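Local coordinates for protein arabinan endo-1,5-alpha-l-arabinosidase A (Cellvibrio cellulosa, PDB 1GYH) that hydrolyses the alpha-1,5-linked arabinofuranosyl bonds of linear arabinan in plant cell walls, releasing almost exclusively arabinotriose, at residues K271-Y279 / K288-W296. Residues are numbered along the deposited sequence; the frame is centred on the assembly and turned at random.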
ATOM      1  N   LYS A 271     -15.581  -1.336 -13.601  1.00 15.38           N
ATOM      2  CA  LYS A 271     -16.100  -1.380 -12.224  1.00 15.35           C
ATOM      3  C   LYS A 271     -14.952  -1.195 -11.224  1.00 15.06           C
ATOM      4  O   LYS A 271     -13.798  -1.456 -11.550  1.00 14.32           O
ATOM      5  CB  LYS A 271     -16.767  -2.711 -11.960  1.00 16.19           C
ATOM      6  CG  LYS A 271     -18.081  -2.876 -12.690  1.00 20.19           C
ATOM      7  CD  LYS A 271     -18.522  -4.328 -12.675  1.00 24.20           C
ATOM      8  CE  LYS A 271     -18.933  -4.779 -11.252  1.00 26.05           C
ATOM      9  NZ  LYS A 271     -20.019  -3.928 -10.687  1.00 25.81           N
ATOM     10  N   ASP A 272     -15.276  -0.788 -10.004  1.00 14.77           N
ATOM     11  CA  ASP A 272     -14.227  -0.428  -9.049  1.00 15.66           C
ATOM     12  C   ASP A 272     -14.194  -1.379  -7.852  1.00 15.57           C
ATOM     13  O   ASP A 272     -15.251  -1.891  -7.420  1.00 15.17           O
ATOM     14  CB  ASP A 272     -14.437   0.987  -8.566  1.00 15.28           C
ATOM     15  CG  ASP A 272     -14.616   1.996  -9.714  1.00 15.68           C
ATOM     16  OD1 ASP A 272     -13.873   1.963 -10.737  1.00 14.57           O
ATOM     17  OD2 ASP A 272     -15.484   2.899  -9.618  1.00 17.16           O
ATOM     18  N   TYR A 273     -12.981  -1.561  -7.297  1.00 15.83           N
ATOM     19  CA  TYR A 273     -12.717  -2.575  -6.278  1.00 14.67           C
ATOM     20  C   TYR A 273     -11.757  -2.031  -5.209  1.00 14.67           C
ATOM     21  O   TYR A 273     -10.804  -1.323  -5.495  1.00 15.25           O
ATOM     22  CB  TYR A 273     -12.158  -3.848  -6.914  1.00 14.25           C
ATOM     23  CG  TYR A 273     -13.110  -4.504  -7.952  1.00 15.62           C
ATOM     24  CD1 TYR A 273     -13.083  -4.099  -9.283  1.00 18.18           C
ATOM     25  CD2 TYR A 273     -14.002  -5.524  -7.593  1.00 17.14           C
ATOM     26  CE1 TYR A 273     -13.935  -4.674 -10.242  1.00 15.87           C
ATOM     27  CE2 TYR A 273     -14.868  -6.121  -8.544  1.00 15.18           C
ATOM     28  CZ  TYR A 273     -14.804  -5.694  -9.867  1.00 16.45           C
ATOM     29  OH  TYR A 273     -15.588  -6.266 -10.847  1.00 15.92           O
ATOM     30  N   LEU A 274     -12.068  -2.342  -3.976  1.00 14.19           N
ATOM     31  CA  LEU A 274     -11.228  -2.053  -2.808  1.00 13.81           C
ATOM     32  C   LEU A 274     -10.564  -3.397  -2.356  1.00 13.81           C
ATOM     33  O   LEU A 274     -11.254  -4.403  -2.217  1.00 14.37           O
ATOM     34  CB  LEU A 274     -12.113  -1.525  -1.687  1.00 13.71           C
ATOM     35  CG  LEU A 274     -11.350  -1.064  -0.418  1.00 15.19           C
ATOM     36  CD1 LEU A 274     -10.592   0.171  -0.643  1.00 19.51           C
ATOM     37  CD2 LEU A 274     -12.302  -0.860   0.737  1.00 17.69           C
ATOM     38  N   VAL A 275      -9.246  -3.388  -2.137  1.00 13.09           N
ATOM     39  CA  VAL A 275      -8.435  -4.608  -1.829  1.00 12.80           C
ATOM     40  C   VAL A 275      -7.726  -4.321  -0.482  1.00 13.33           C
ATOM     41  O   VAL A 275      -7.080  -3.298  -0.335  1.00 12.77           O
ATOM     42  CB  VAL A 275      -7.417  -4.903  -2.944  1.00 13.16           C
ATOM     43  CG1 VAL A 275      -6.598  -6.204  -2.702  1.00 12.88           C
ATOM     44  CG2 VAL A 275      -8.132  -5.087  -4.277  1.00 13.41           C
ATOM     45  N   LEU A 276      -7.896  -5.189   0.496  1.00 13.29           N
ATOM     46  CA  LEU A 276      -7.358  -4.941   1.848  1.00 13.42           C
ATOM     47  C   LEU A 276      -7.120  -6.237   2.640  1.00 12.97           C
ATOM     48  O   LEU A 276      -7.506  -7.330   2.200  1.00 11.67           O
ATOM     49  CB  LEU A 276      -8.310  -4.025   2.636  1.00 13.32           C
ATOM     50  CG  LEU A 276      -9.764  -4.441   2.901  1.00 17.02           C
ATOM     51  CD1 LEU A 276      -9.837  -5.534   3.956  1.00 21.23           C
ATOM     52  CD2 LEU A 276     -10.556  -3.275   3.409  1.00 21.10           C
ATOM     53  N   HIS A 277      -6.468  -6.115   3.806  1.00 12.12           N
ATOM     54  CA  HIS A 277      -6.432  -7.238   4.740  1.00 12.26           C
ATOM     55  C   HIS A 277      -7.274  -6.944   5.961  1.00 12.13           C
ATOM     56  O   HIS A 277      -7.468  -5.781   6.327  1.00 13.46           O
ATOM     57  CB  HIS A 277      -4.999  -7.659   5.122  1.00 12.95           C
ATOM     58  CG  HIS A 277      -4.282  -6.703   6.028  1.00 13.24           C
ATOM     59  ND1 HIS A 277      -3.232  -5.919   5.594  1.00 13.21           N
ATOM     60  CD2 HIS A 277      -4.438  -6.427   7.346  1.00 14.48           C
ATOM     61  CE1 HIS A 277      -2.769  -5.203   6.604  1.00 11.62           C
ATOM     62  NE2 HIS A 277      -3.494  -5.473   7.676  1.00 14.13           N
ATOM     63  N   ALA A 278      -7.768  -8.007   6.573  1.00 12.13           N
ATOM     64  CA  ALA A 278      -8.617  -7.917   7.733  1.00 11.88           C
ATOM     65  C   ALA A 278      -8.341  -9.072   8.689  1.00 11.55           C
ATOM     66  O   ALA A 278      -8.250 -10.220   8.263  1.00  9.96           O
ATOM     67  CB  ALA A 278     -10.117  -7.886   7.301  1.00 12.65           C
ATOM     68  N   TYR A 279      -8.274  -8.763   9.998  1.00 11.72           N
ATOM     69  CA  TYR A 279      -7.887  -9.777  10.996  1.00 12.31           C
ATOM     70  C   TYR A 279      -9.086 -10.585  11.521  1.00 11.68           C
ATOM     71  O   TYR A 279      -9.981 -10.035  12.177  1.00 12.65           O
ATOM     72  CB  TYR A 279      -7.125  -9.082  12.171  1.00 12.36           C
ATOM     73  CG  TYR A 279      -5.910  -8.236  11.751  1.00 12.57           C
ATOM     74  CD1 TYR A 279      -4.672  -8.831  11.391  1.00 14.17           C
ATOM     75  CD2 TYR A 279      -5.969  -6.853  11.719  1.00 12.34           C
ATOM     76  CE1 TYR A 279      -3.567  -8.041  10.991  1.00 13.35           C
ATOM     77  CE2 TYR A 279      -4.856  -6.071  11.320  1.00 13.96           C
ATOM     78  CZ  TYR A 279      -3.640  -6.661  10.975  1.00 12.58           C
ATOM     79  OH  TYR A 279      -2.513  -5.867  10.578  1.00 19.88           O
ATOM     80  N   LYS A 288      -6.634 -11.948   6.560  1.00 13.87           N
ATOM     81  CA  LYS A 288      -7.087 -12.563   5.331  1.00 13.12           C
ATOM     82  C   LYS A 288      -7.254 -11.473   4.250  1.00 12.47           C
ATOM     83  O   LYS A 288      -7.583 -10.312   4.551  1.00 11.70           O
ATOM     84  CB  LYS A 288      -8.426 -13.255   5.562  1.00 12.86           C
ATOM     85  CG  LYS A 288      -8.465 -14.319   6.635  1.00 15.21           C
ATOM     86  CD  LYS A 288      -7.424 -15.407   6.488  1.00 14.15           C
ATOM     87  CE  LYS A 288      -7.639 -16.581   7.475  1.00 13.56           C
ATOM     88  NZ  LYS A 288      -7.995 -16.148   8.807  1.00 12.93           N
ATOM     89  N   LEU A 289      -7.028 -11.875   2.996  1.00 12.06           N
ATOM     90  CA  LEU A 289      -7.392 -11.073   1.831  1.00 12.76           C
ATOM     91  C   LEU A 289      -8.898 -10.805   1.768  1.00 12.25           C
ATOM     92  O   LEU A 289      -9.718 -11.717   1.949  1.00 12.15           O
ATOM     93  CB  LEU A 289      -6.996 -11.802   0.556  1.00 12.29           C
ATOM     94  CG  LEU A 289      -7.407 -11.066  -0.744  1.00 13.32           C
ATOM     95  CD1 LEU A 289      -6.643  -9.781  -0.898  1.00 14.07           C
ATOM     96  CD2 LEU A 289      -7.171 -11.958  -1.901  1.00 14.28           C
ATOM     97  N   LYS A 290      -9.251  -9.556   1.472  1.00 12.90           N
ATOM     98  CA  LYS A 290     -10.650  -9.196   1.199  1.00 12.90           C
ATOM     99  C   LYS A 290     -10.695  -8.245  -0.025  1.00 13.42           C
ATOM    100  O   LYS A 290      -9.909  -7.307  -0.117  1.00 13.85           O
ATOM    101  CB  LYS A 290     -11.355  -8.598   2.418  1.00 11.97           C
ATOM    102  CG  LYS A 290     -11.574  -9.497   3.566  1.00 12.57           C
ATOM    103  CD  LYS A 290     -12.474 -10.722   3.313  1.00 15.16           C
ATOM    104  CE  LYS A 290     -12.335 -11.762   4.409  1.00 15.15           C
ATOM    105  NZ  LYS A 290     -13.251 -12.945   4.293  1.00 11.98           N
ATOM    106  N   ILE A 291     -11.562  -8.565  -0.988  1.00 13.56           N
ATOM    107  CA  ILE A 291     -11.861  -7.704  -2.145  1.00 14.00           C
ATOM    108  C   ILE A 291     -13.360  -7.344  -2.055  1.00 14.15           C
ATOM    109  O   ILE A 291     -14.213  -8.236  -1.922  1.00 13.40           O
ATOM    110  CB  ILE A 291     -11.586  -8.443  -3.471  1.00 14.28           C
ATOM    111  CG1 ILE A 291     -10.140  -8.931  -3.519  1.00 13.42           C
ATOM    112  CG2 ILE A 291     -11.927  -7.522  -4.674  1.00 15.23           C
ATOM    113  CD1 ILE A 291      -9.747  -9.651  -4.746  1.00 12.18           C
ATOM    114  N   LEU A 292     -13.653  -6.047  -2.036  1.00 14.66           N
ATOM    115  CA  LEU A 292     -15.006  -5.515  -1.882  1.00 14.65           C
ATOM    116  C   LEU A 292     -15.365  -4.665  -3.092  1.00 14.45           C
ATOM    117  O   LEU A 292     -14.484  -4.021  -3.690  1.00 12.58           O
ATOM    118  CB  LEU A 292     -15.139  -4.621  -0.647  1.00 16.68           C
ATOM    119  CG  LEU A 292     -14.931  -5.286   0.742  1.00 15.65           C
ATOM    120  CD1 LEU A 292     -13.515  -5.328   0.996  1.00 22.26           C
ATOM    121  CD2 LEU A 292     -15.604  -4.460   1.865  1.00 20.46           C
ATOM    122  N   ASN A 293     -16.649  -4.666  -3.454  1.00 14.10           N
ATOM    123  CA  ASN A 293     -17.129  -3.775  -4.533  1.00 13.88           C
ATOM    124  C   ASN A 293     -17.181  -2.345  -4.026  1.00 13.99           C
ATOM    125  O   ASN A 293     -17.714  -2.058  -2.962  1.00 13.96           O
ATOM    126  CB  ASN A 293     -18.500  -4.252  -5.072  1.00 13.95           C
ATOM    127  CG  ASN A 293     -18.437  -5.660  -5.654  1.00 13.82           C
ATOM    128  OD1 ASN A 293     -17.799  -5.886  -6.696  1.00 13.86           O
ATOM    129  ND2 ASN A 293     -19.071  -6.639  -4.956  1.00 12.91           N
ATOM    130  N   LEU A 294     -16.577  -1.441  -4.783  1.00 14.44           N
ATOM    131  CA  LEU A 294     -16.462  -0.052  -4.421  1.00 14.98           C
ATOM    132  C   LEU A 294     -17.553   0.739  -5.168  1.00 15.27           C
ATOM    133  O   LEU A 294     -17.520   0.831  -6.417  1.00 14.81           O
ATOM    134  CB  LEU A 294     -15.059   0.456  -4.785  1.00 14.95           C
ATOM    135  CG  LEU A 294     -14.554   1.817  -4.279  1.00 15.93           C
ATOM    136  CD1 LEU A 294     -14.705   1.990  -2.785  1.00 15.26           C
ATOM    137  CD2 LEU A 294     -13.054   1.946  -4.697  1.00 17.15           C
ATOM    138  N   HIS A 295     -18.472   1.316  -4.401  1.00 14.47           N
ATOM    139  CA  HIS A 295     -19.577   2.173  -4.931  1.00 15.41           C
ATOM    140  C   HIS A 295     -19.317   3.669  -4.659  1.00 15.48           C
ATOM    141  O   HIS A 295     -18.367   4.016  -3.960  1.00 15.43           O
ATOM    142  CB  HIS A 295     -20.938   1.767  -4.319  1.00 15.85           C
ATOM    143  CG  HIS A 295     -21.227   0.312  -4.460  1.00 19.11           C
ATOM    144  ND1 HIS A 295     -20.929  -0.604  -3.469  1.00 23.30           N
ATOM    145  CD2 HIS A 295     -21.688  -0.404  -5.511  1.00 20.07           C
ATOM    146  CE1 HIS A 295     -21.232  -1.816  -3.897  1.00 20.91           C
ATOM    147  NE2 HIS A 295     -21.684  -1.725  -5.135  1.00 23.21           N
ATOM    148  N   TRP A 296     -20.150   4.540  -5.242  1.00 14.43           N
ATOM    149  CA  TRP A 296     -20.024   6.001  -5.095  1.00 14.40           C
ATOM    150  C   TRP A 296     -21.386   6.606  -4.821  1.00 14.67           C
ATOM    151  O   TRP A 296     -22.343   6.319  -5.534  1.00 15.21           O
ATOM    152  CB  TRP A 296     -19.352   6.631  -6.345  1.00 14.50           C
ATOM    153  CG  TRP A 296     -18.072   5.915  -6.695  1.00 15.23           C
ATOM    154  CD1 TRP A 296     -17.972   4.754  -7.382  1.00 16.07           C
ATOM    155  CD2 TRP A 296     -16.740   6.245  -6.271  1.00 14.72           C
ATOM    156  NE1 TRP A 296     -16.661   4.344  -7.445  1.00 16.12           N
ATOM    157  CE2 TRP A 296     -15.884   5.237  -6.760  1.00 15.23           C
ATOM    158  CE3 TRP A 296     -16.180   7.287  -5.512  1.00 15.41           C
ATOM    159  CZ2 TRP A 296     -14.514   5.257  -6.563  1.00 16.27           C
ATOM    160  CZ3 TRP A 296     -14.817   7.294  -5.299  1.00 15.92           C
ATOM    161  CH2 TRP A 296     -14.001   6.288  -5.818  1.00 17.35           C
TER
HETATM  162  O   HOH W   1     -17.405  -3.648  -8.234  1.00 27.00           O
HETATM  163  O   HOH W   2     -18.006   0.250  -9.079  1.00 43.87           O
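Leu274 and Leu292 exchange a pair of backbone hydrogen bonds, Leu292 N to Leu274 O at 2.9 Å and Leu274 N to Leu292 O at 3.0 Å, and the same antiparallel ladder continues through Leu276–Lys290 and Ala278–Lys288. Side chains fill both faces of this part. On one, Val275 CG1 meets Leu289 CD1 at 4.0 Å, while Ile291 CG2 leans against Tyr273 CD2; Met12 of strand 11-15 packs on Val275 and Ile291. On the other face, chi1 of 60° sets CG of Leu276 between its own N and carbonyl carbon, and the leucine's CD1 comes within 3.7 Å of Lys290 CB. Beyond that methylene the Lys290 chain bends at chi2, and its buried ammonium is gripped by the carbonyl oxygens of Leu309 and Tyr312 and by Gln4. The two strands are the middle pair of a four-stranded antiparallel sheet, one blade of the five-bladed beta-propeller. Toward the Tyr279 end of the strand, His277 ND1 is hydrogen-bonded to the backbone N of Asp9, the probable proton acceptor.

Towards Lys271 and Trp296 the pairing loosens and water enters. Leu294 N still reaches Asp272 O at 3.0 Å, but from well above the carbonyl plane. Water 1 also donates to this oxygen and to Asn293 OD1, bridging the strands over one face of the Tyr273 ring. The Asn293 amide lies alongside that ring, OD1 3.5 Å from Tyr273 CE2, with the planes 54° apart. Water 2 links Asp272 N to Leu294 O. Farther out, Trp296 NE1 donates to the anti side of Asp272 OD2 (2.9 Å), carboxylate and indole nearly perpendicular; Lys199 forms a salt bridge with the same oxygen, and Thr267 bonds to OD1.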